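Local structure of adenosyl-chloride synthase (2ZBV) at residues V17-A29 / R129-M141. The protein binds adenosine and probably cleaves S-adenosyl-L-methionine, as do other members of the SAM hydrolase and SAM-dependent halogenase family. Residues are numbered along the deposited sequence; the frame is centred on the assembly and turned at random.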
ATOM      1  N   VAL A  17       0.127 -13.365  -1.665  1.00 18.07           N
ATOM      2  CA  VAL A  17       0.324 -14.818  -1.656  1.00 18.15           C
ATOM      3  C   VAL A  17       1.568 -15.218  -0.878  1.00 17.18           C
ATOM      4  O   VAL A  17       1.588 -16.266  -0.248  1.00 16.38           O
ATOM      5  CB  VAL A  17       0.387 -15.419  -3.092  1.00 19.43           C
ATOM      6  CG1 VAL A  17      -0.949 -15.237  -3.782  1.00 17.24           C
ATOM      7  CG2 VAL A  17       1.483 -14.764  -3.902  1.00 21.42           C
ATOM      8  N   ALA A  18       2.605 -14.382  -0.927  1.00 17.63           N
ATOM      9  CA  ALA A  18       3.831 -14.650  -0.187  1.00 18.44           C
ATOM     10  C   ALA A  18       3.533 -14.550   1.305  1.00 18.67           C
ATOM     11  O   ALA A  18       4.065 -15.321   2.108  1.00 18.71           O
ATOM     12  CB  ALA A  18       4.913 -13.653  -0.560  1.00 21.24           C
ATOM     13  N   LYS A  19       2.680 -13.604   1.678  1.00 16.98           N
ATOM     14  CA  LYS A  19       2.320 -13.435   3.086  1.00 20.18           C
ATOM     15  C   LYS A  19       1.498 -14.631   3.553  1.00 20.82           C
ATOM     16  O   LYS A  19       1.637 -15.090   4.692  1.00 20.53           O
ATOM     17  CB  LYS A  19       1.526 -12.142   3.287  1.00 19.66           C
ATOM     18  CG  LYS A  19       2.377 -10.880   3.205  1.00 21.35           C
ATOM     19  CD  LYS A  19       1.566  -9.660   3.602  1.00 21.16           C
ATOM     20  CE  LYS A  19       2.411  -8.393   3.575  1.00 25.01           C
ATOM     21  NZ  LYS A  19       1.579  -7.200   3.906  1.00 21.40           N
ATOM     22  N   ALA A  20       0.643 -15.131   2.663  1.00 19.63           N
ATOM     23  CA  ALA A  20      -0.189 -16.288   2.974  1.00 21.72           C
ATOM     24  C   ALA A  20       0.712 -17.488   3.242  1.00 21.61           C
ATOM     25  O   ALA A  20       0.482 -18.243   4.183  1.00 23.89           O
ATOM     26  CB  ALA A  20      -1.136 -16.585   1.820  1.00 21.25           C
ATOM     27  N   VAL A  21       1.747 -17.650   2.423  1.00 19.97           N
ATOM     28  CA  VAL A  21       2.678 -18.758   2.589  1.00 20.52           C
ATOM     29  C   VAL A  21       3.395 -18.658   3.934  1.00 21.36           C
ATOM     30  O   VAL A  21       3.566 -19.655   4.634  1.00 20.72           O
ATOM     31  CB  VAL A  21       3.723 -18.776   1.457  1.00 20.05           C
ATOM     32  CG1 VAL A  21       4.872 -19.708   1.820  1.00 19.16           C
ATOM     33  CG2 VAL A  21       3.063 -19.231   0.149  1.00 20.84           C
ATOM     34  N   ILE A  22       3.816 -17.447   4.289  1.00 20.66           N
ATOM     35  CA  ILE A  22       4.501 -17.222   5.550  1.00 20.79           C
ATOM     36  C   ILE A  22       3.590 -17.541   6.735  1.00 22.69           C
ATOM     37  O   ILE A  22       3.989 -18.253   7.660  1.00 21.38           O
ATOM     38  CB  ILE A  22       4.974 -15.755   5.667  1.00 21.65           C
ATOM     39  CG1 ILE A  22       6.056 -15.479   4.620  1.00 18.15           C
ATOM     40  CG2 ILE A  22       5.496 -15.480   7.092  1.00 20.27           C
ATOM     41  CD1 ILE A  22       6.534 -14.036   4.601  1.00 20.91           C
ATOM     42  N   LYS A  23       2.366 -17.021   6.690  1.00 23.10           N
ATOM     43  CA  LYS A  23       1.387 -17.220   7.757  1.00 26.54           C
ATOM     44  C   LYS A  23       0.883 -18.656   7.874  1.00 28.65           C
ATOM     45  O   LYS A  23       0.357 -19.052   8.918  1.00 27.08           O
ATOM     46  CB  LYS A  23       0.196 -16.283   7.552  1.00 25.75           C
ATOM     47  CG  LYS A  23       0.501 -14.819   7.823  1.00 27.45           C
ATOM     48  CD  LYS A  23       0.734 -14.581   9.309  1.00 30.89           C
ATOM     49  CE  LYS A  23       0.799 -13.097   9.630  1.00 32.73           C
ATOM     50  NZ  LYS A  23       0.833 -12.871  11.102  1.00 34.39           N
ATOM     51  N   ARG A  24       1.023 -19.424   6.798  1.00 30.63           N
ATOM     52  CA  ARG A  24       0.598 -20.820   6.808  1.00 33.08           C
ATOM     53  C   ARG A  24       1.649 -21.576   7.604  1.00 32.95           C
ATOM     54  O   ARG A  24       1.329 -22.479   8.377  1.00 32.33           O
ATOM     55  CB  ARG A  24       0.508 -21.379   5.380  1.00 34.25           C
ATOM     56  CG  ARG A  24      -0.600 -20.749   4.544  1.00 40.32           C
ATOM     57  CD  ARG A  24      -0.597 -21.222   3.087  1.00 44.03           C
ATOM     58  NE  ARG A  24      -1.015 -22.618   2.967  1.00 47.43           N
ATOM     59  CZ  ARG A  24      -1.305 -23.224   1.817  1.00 47.62           C
ATOM     60  NH1 ARG A  24      -1.225 -22.560   0.668  1.00 48.50           N
ATOM     61  NH2 ARG A  24      -1.678 -24.497   1.816  1.00 47.87           N
ATOM     62  N   ILE A  25       2.905 -21.183   7.413  1.00 32.08           N
ATOM     63  CA  ILE A  25       4.018 -21.803   8.115  1.00 33.28           C
ATOM     64  C   ILE A  25       4.017 -21.372   9.578  1.00 34.30           C
ATOM     65  O   ILE A  25       4.125 -22.202  10.475  1.00 35.40           O
ATOM     66  CB  ILE A  25       5.354 -21.413   7.474  1.00 32.98           C
ATOM     67  CG1 ILE A  25       5.492 -22.110   6.122  1.00 33.15           C
ATOM     68  CG2 ILE A  25       6.512 -21.793   8.386  1.00 35.00           C
ATOM     69  CD1 ILE A  25       6.742 -21.732   5.385  1.00 28.18           C
ATOM     70  N   ASN A  26       3.882 -20.071   9.810  1.00 32.67           N
ATOM     71  CA  ASN A  26       3.858 -19.530  11.163  1.00 31.50           C
ATOM     72  C   ASN A  26       2.722 -18.523  11.308  1.00 31.73           C
ATOM     73  O   ASN A  26       2.856 -17.360  10.931  1.00 32.31           O
ATOM     74  CB  ASN A  26       5.185 -18.844  11.485  1.00 30.35           C
ATOM     75  CG  ASN A  26       5.210 -18.255  12.889  1.00 29.01           C
ATOM     76  OD1 ASN A  26       6.115 -17.494  13.239  1.00 29.66           O
ATOM     77  ND2 ASN A  26       4.216 -18.609  13.702  1.00 25.56           N
ATOM     78  N   PRO A  27       1.585 -18.960  11.865  1.00 31.54           N
ATOM     79  CA  PRO A  27       0.440 -18.062  12.044  1.00 32.26           C
ATOM     80  C   PRO A  27       0.763 -16.878  12.942  1.00 33.22           C
ATOM     81  O   PRO A  27       0.060 -15.868  12.928  1.00 34.13           O
ATOM     82  CB  PRO A  27      -0.623 -18.974  12.657  1.00 34.03           C
ATOM     83  CG  PRO A  27      -0.270 -20.327  12.105  1.00 33.92           C
ATOM     84  CD  PRO A  27       1.235 -20.342  12.239  1.00 31.61           C
ATOM     85  N   SER A  28       1.834 -17.002  13.720  1.00 32.47           N
ATOM     86  CA  SER A  28       2.229 -15.938  14.635  1.00 31.73           C
ATOM     87  C   SER A  28       3.308 -15.015  14.085  1.00 31.06           C
ATOM     88  O   SER A  28       3.780 -14.126  14.792  1.00 30.21           O
ATOM     89  CB  SER A  28       2.706 -16.544  15.956  1.00 33.27           C
ATOM     90  OG  SER A  28       1.664 -17.290  16.562  1.00 34.17           O
ATOM     91  N   ALA A  29       3.689 -15.217  12.829  1.00 28.69           N
ATOM     92  CA  ALA A  29       4.728 -14.393  12.215  1.00 27.73           C
ATOM     93  C   ALA A  29       4.293 -12.936  12.096  1.00 26.99           C
ATOM     94  O   ALA A  29       3.156 -12.648  11.718  1.00 26.70           O
ATOM     95  CB  ALA A  29       5.082 -14.937  10.832  1.00 27.50           C
ATOM     96  N   ARG A 129       8.007 -16.615  -3.555  1.00 19.39           N
ATOM     97  CA  ARG A 129       6.928 -17.332  -2.863  1.00 20.49           C
ATOM     98  C   ARG A 129       7.294 -18.772  -2.492  1.00 21.30           C
ATOM     99  O   ARG A 129       6.977 -19.244  -1.396  1.00 18.87           O
ATOM    100  CB  ARG A 129       5.669 -17.393  -3.746  1.00 18.64           C
ATOM    101  CG  ARG A 129       4.555 -18.300  -3.200  1.00 19.89           C
ATOM    102  CD  ARG A 129       3.510 -18.645  -4.270  1.00 20.61           C
ATOM    103  NE  ARG A 129       4.064 -19.502  -5.319  1.00 19.90           N
ATOM    104  CZ  ARG A 129       3.496 -19.714  -6.504  1.00 24.32           C
ATOM    105  NH1 ARG A 129       2.340 -19.132  -6.811  1.00 21.22           N
ATOM    106  NH2 ARG A 129       4.094 -20.501  -7.392  1.00 22.09           N
ATOM    107  N   ASP A 130       7.963 -19.456  -3.415  1.00 19.16           N
ATOM    108  CA  ASP A 130       8.297 -20.861  -3.234  1.00 22.19           C
ATOM    109  C   ASP A 130       9.548 -21.216  -2.458  1.00 21.48           C
ATOM    110  O   ASP A 130       9.649 -22.330  -1.938  1.00 19.60           O
ATOM    111  CB  ASP A 130       8.353 -21.546  -4.602  1.00 21.62           C
ATOM    112  CG  ASP A 130       7.067 -21.377  -5.383  1.00 23.69           C
ATOM    113  OD1 ASP A 130       6.003 -21.244  -4.740  1.00 24.36           O
ATOM    114  OD2 ASP A 130       7.116 -21.389  -6.635  1.00 21.63           O
ATOM    115  N   ILE A 131      10.487 -20.283  -2.371  1.00 20.89           N
ATOM    116  CA  ILE A 131      11.742 -20.540  -1.676  1.00 20.95           C
ATOM    117  C   ILE A 131      12.117 -19.510  -0.609  1.00 22.57           C
ATOM    118  O   ILE A 131      12.376 -19.868   0.540  1.00 20.28           O
ATOM    119  CB  ILE A 131      12.907 -20.632  -2.683  1.00 21.35           C
ATOM    120  CG1 ILE A 131      12.629 -21.734  -3.715  1.00 24.34           C
ATOM    121  CG2 ILE A 131      14.219 -20.889  -1.936  1.00 21.93           C
ATOM    122  CD1 ILE A 131      13.736 -21.904  -4.769  1.00 23.14           C
ATOM    123  N   PHE A 132      12.153 -18.235  -0.991  1.00 20.91           N
ATOM    124  CA  PHE A 132      12.538 -17.176  -0.059  1.00 18.86           C
ATOM    125  C   PHE A 132      11.596 -16.944   1.109  1.00 19.53           C
ATOM    126  O   PHE A 132      12.032 -16.918   2.262  1.00 18.78           O
ATOM    127  CB  PHE A 132      12.744 -15.856  -0.812  1.00 18.45           C
ATOM    128  CG  PHE A 132      13.891 -15.886  -1.782  1.00 20.54           C
ATOM    129  CD1 PHE A 132      15.173 -16.223  -1.351  1.00 18.76           C
ATOM    130  CD2 PHE A 132      13.695 -15.569  -3.122  1.00 20.90           C
ATOM    131  CE1 PHE A 132      16.241 -16.248  -2.240  1.00 19.98           C
ATOM    132  CE2 PHE A 132      14.757 -15.589  -4.027  1.00 21.84           C
ATOM    133  CZ  PHE A 132      16.031 -15.928  -3.588  1.00 22.88           C
ATOM    134  N   ALA A 133      10.308 -16.767   0.819  1.00 17.89           N
ATOM    135  CA  ALA A 133       9.342 -16.511   1.880  1.00 18.17           C
ATOM    136  C   ALA A 133       9.299 -17.635   2.913  1.00 20.02           C
ATOM    137  O   ALA A 133       9.426 -17.384   4.106  1.00 20.68           O
ATOM    138  CB  ALA A 133       7.944 -16.272   1.288  1.00 14.94           C
ATOM    139  N   PRO A 134       9.125 -18.891   2.471  1.00 19.88           N
ATOM    140  CA  PRO A 134       9.083 -19.963   3.471  1.00 20.03           C
ATOM    141  C   PRO A 134      10.372 -20.084   4.284  1.00 21.11           C
ATOM    142  O   PRO A 134      10.333 -20.370   5.484  1.00 21.95           O
ATOM    143  CB  PRO A 134       8.763 -21.209   2.635  1.00 21.48           C
ATOM    144  CG  PRO A 134       9.262 -20.856   1.251  1.00 21.89           C
ATOM    145  CD  PRO A 134       8.847 -19.412   1.122  1.00 20.41           C
ATOM    146  N   VAL A 135      11.512 -19.859   3.640  1.00 19.22           N
ATOM    147  CA  VAL A 135      12.783 -19.924   4.345  1.00 20.08           C
ATOM    148  C   VAL A 135      12.835 -18.844   5.428  1.00 21.90           C
ATOM    149  O   VAL A 135      13.226 -19.114   6.573  1.00 21.59           O
ATOM    150  CB  VAL A 135      13.967 -19.764   3.370  1.00 20.11           C
ATOM    151  CG1 VAL A 135      15.248 -19.447   4.130  1.00 18.08           C
ATOM    152  CG2 VAL A 135      14.150 -21.063   2.582  1.00 21.01           C
ATOM    153  N   ALA A 136      12.423 -17.626   5.077  1.00 20.28           N
ATOM    154  CA  ALA A 136      12.407 -16.535   6.047  1.00 19.38           C
ATOM    155  C   ALA A 136      11.452 -16.903   7.179  1.00 19.33           C
ATOM    156  O   ALA A 136      11.736 -16.647   8.348  1.00 20.65           O
ATOM    157  CB  ALA A 136      11.953 -15.233   5.382  1.00 19.06           C
ATOM    158  N   ALA A 137      10.319 -17.501   6.822  1.00 17.54           N
ATOM    159  CA  ALA A 137       9.326 -17.904   7.810  1.00 20.24           C
ATOM    160  C   ALA A 137       9.904 -18.901   8.816  1.00 23.14           C
ATOM    161  O   ALA A 137       9.672 -18.768  10.017  1.00 22.14           O
ATOM    162  CB  ALA A 137       8.111 -18.509   7.124  1.00 19.38           C
ATOM    163  N   HIS A 138      10.645 -19.895   8.325  1.00 23.80           N
ATOM    164  CA  HIS A 138      11.251 -20.905   9.202  1.00 25.66           C
ATOM    165  C   HIS A 138      12.333 -20.288  10.093  1.00 26.51           C
ATOM    166  O   HIS A 138      12.406 -20.574  11.291  1.00 27.40           O
ATOM    167  CB  HIS A 138      11.860 -22.055   8.373  1.00 24.69           C
ATOM    168  CG  HIS A 138      10.842 -22.954   7.738  1.00 26.22           C
ATOM    169  ND1 HIS A 138       9.933 -23.686   8.473  1.00 28.63           N
ATOM    170  CD2 HIS A 138      10.582 -23.230   6.437  1.00 28.31           C
ATOM    171  CE1 HIS A 138       9.155 -24.370   7.652  1.00 30.40           C
ATOM    172  NE2 HIS A 138       9.528 -24.111   6.410  1.00 29.53           N
ATOM    173  N   LEU A 139      13.174 -19.444   9.508  1.00 25.84           N
ATOM    174  CA  LEU A 139      14.229 -18.789  10.265  1.00 27.27           C
ATOM    175  C   LEU A 139      13.624 -17.950  11.392  1.00 28.92           C
ATOM    176  O   LEU A 139      14.095 -17.989  12.526  1.00 28.83           O
ATOM    177  CB  LEU A 139      15.069 -17.896   9.347  1.00 25.22           C
ATOM    178  CG  LEU A 139      16.006 -18.598   8.362  1.00 26.49           C
ATOM    179  CD1 LEU A 139      16.565 -17.587   7.365  1.00 23.40           C
ATOM    180  CD2 LEU A 139      17.144 -19.275   9.132  1.00 24.76           C
ATOM    181  N   ASP A 140      12.573 -17.202  11.071  1.00 29.65           N
ATOM    182  CA  ASP A 140      11.899 -16.351  12.048  1.00 30.73           C
ATOM    183  C   ASP A 140      11.246 -17.213  13.122  1.00 33.31           C
ATOM    184  O   ASP A 140      10.903 -16.736  14.206  1.00 33.39           O
ATOM    185  CB  ASP A 140      10.831 -15.504  11.353  1.00 28.34           C
ATOM    186  CG  ASP A 140      10.076 -14.610  12.318  1.00 28.60           C
ATOM    187  OD1 ASP A 140      10.723 -13.755  12.960  1.00 28.35           O
ATOM    188  OD2 ASP A 140       8.839 -14.758  12.435  1.00 28.34           O
HETATM  189  N   MSE A 141      11.077 -18.490  12.809  1.00 35.97           N
HETATM  190  CA  MSE A 141      10.463 -19.428  13.736  1.00 38.45           C
HETATM  191  C   MSE A 141      11.481 -20.139  14.619  1.00 36.52           C
HETATM  192  O   MSE A 141      11.118 -21.001  15.406  1.00 35.94           O
HETATM  193  CB  MSE A 141       9.669 -20.471  12.966  1.00 45.07           C
HETATM  194  CG  MSE A 141       8.190 -20.424  13.222  1.00 53.17           C
HETATM  195 SE   MSE A 141       7.395 -21.943  12.370  1.00 68.26          SE
HETATM  196  CE  MSE A 141       7.926 -23.299  13.660  1.00 62.26           C
TER
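R129, whose stem lies across V21, bonds D130 OD1 through NE at 2.7 Å. Its NH2 reaches D130 OD2 at 3.2 Å, so the guanidinium grips the carboxylate side-on with two nitrogens. A bend at chi3 (68°) folds the guanidinium back to D130. Nearer the backbone, chi1 (171°) sets CG of R129 anti to the backbone N and lays it against V21 CG2 at 3.8 Å. D130 OD2 also bonds S123, and R129 NH1 makes a salt bridge to D56 of the second subunit. With an alanine at R129, D130 would probably lose its charged mate, D56 of the second subunit would lose its salt bridge, and V21 would lose cover.

The rest of the contact is mostly apolar. Helices 14-25 and 127-140 run in the same general sense here, crossing at -38°, with segment axes 8.7 Å apart. A18 meets A133, and I22 lies over A133 and A137. V21 CG1 rests against the ring of P134, where the helix is kinked because the proline nitrogen has no bond to the turn before.

I25, at the end of its helix, carries the largest share of the contact. Its CD1 presses on P134 CB at 3.5 Å, a tight carbon pair. The CG2 branch sits over one face of the H138 ring as a CH-pi contact, 4.1 Å from the centroid. It also touches A137. Beyond it, the selenium of M141, a selenomethionine, lies 4.1 Å from I25 CG2, and M141 also packs on N26 just past the helix end.

Both helices lean on strands 2-6 and 62-66 of the N-terminal domain. No hydrogen bond joins the two segments, so carbon packing holds them together, while the charge of R129 lies at one end, where NH1 reaches the second subunit.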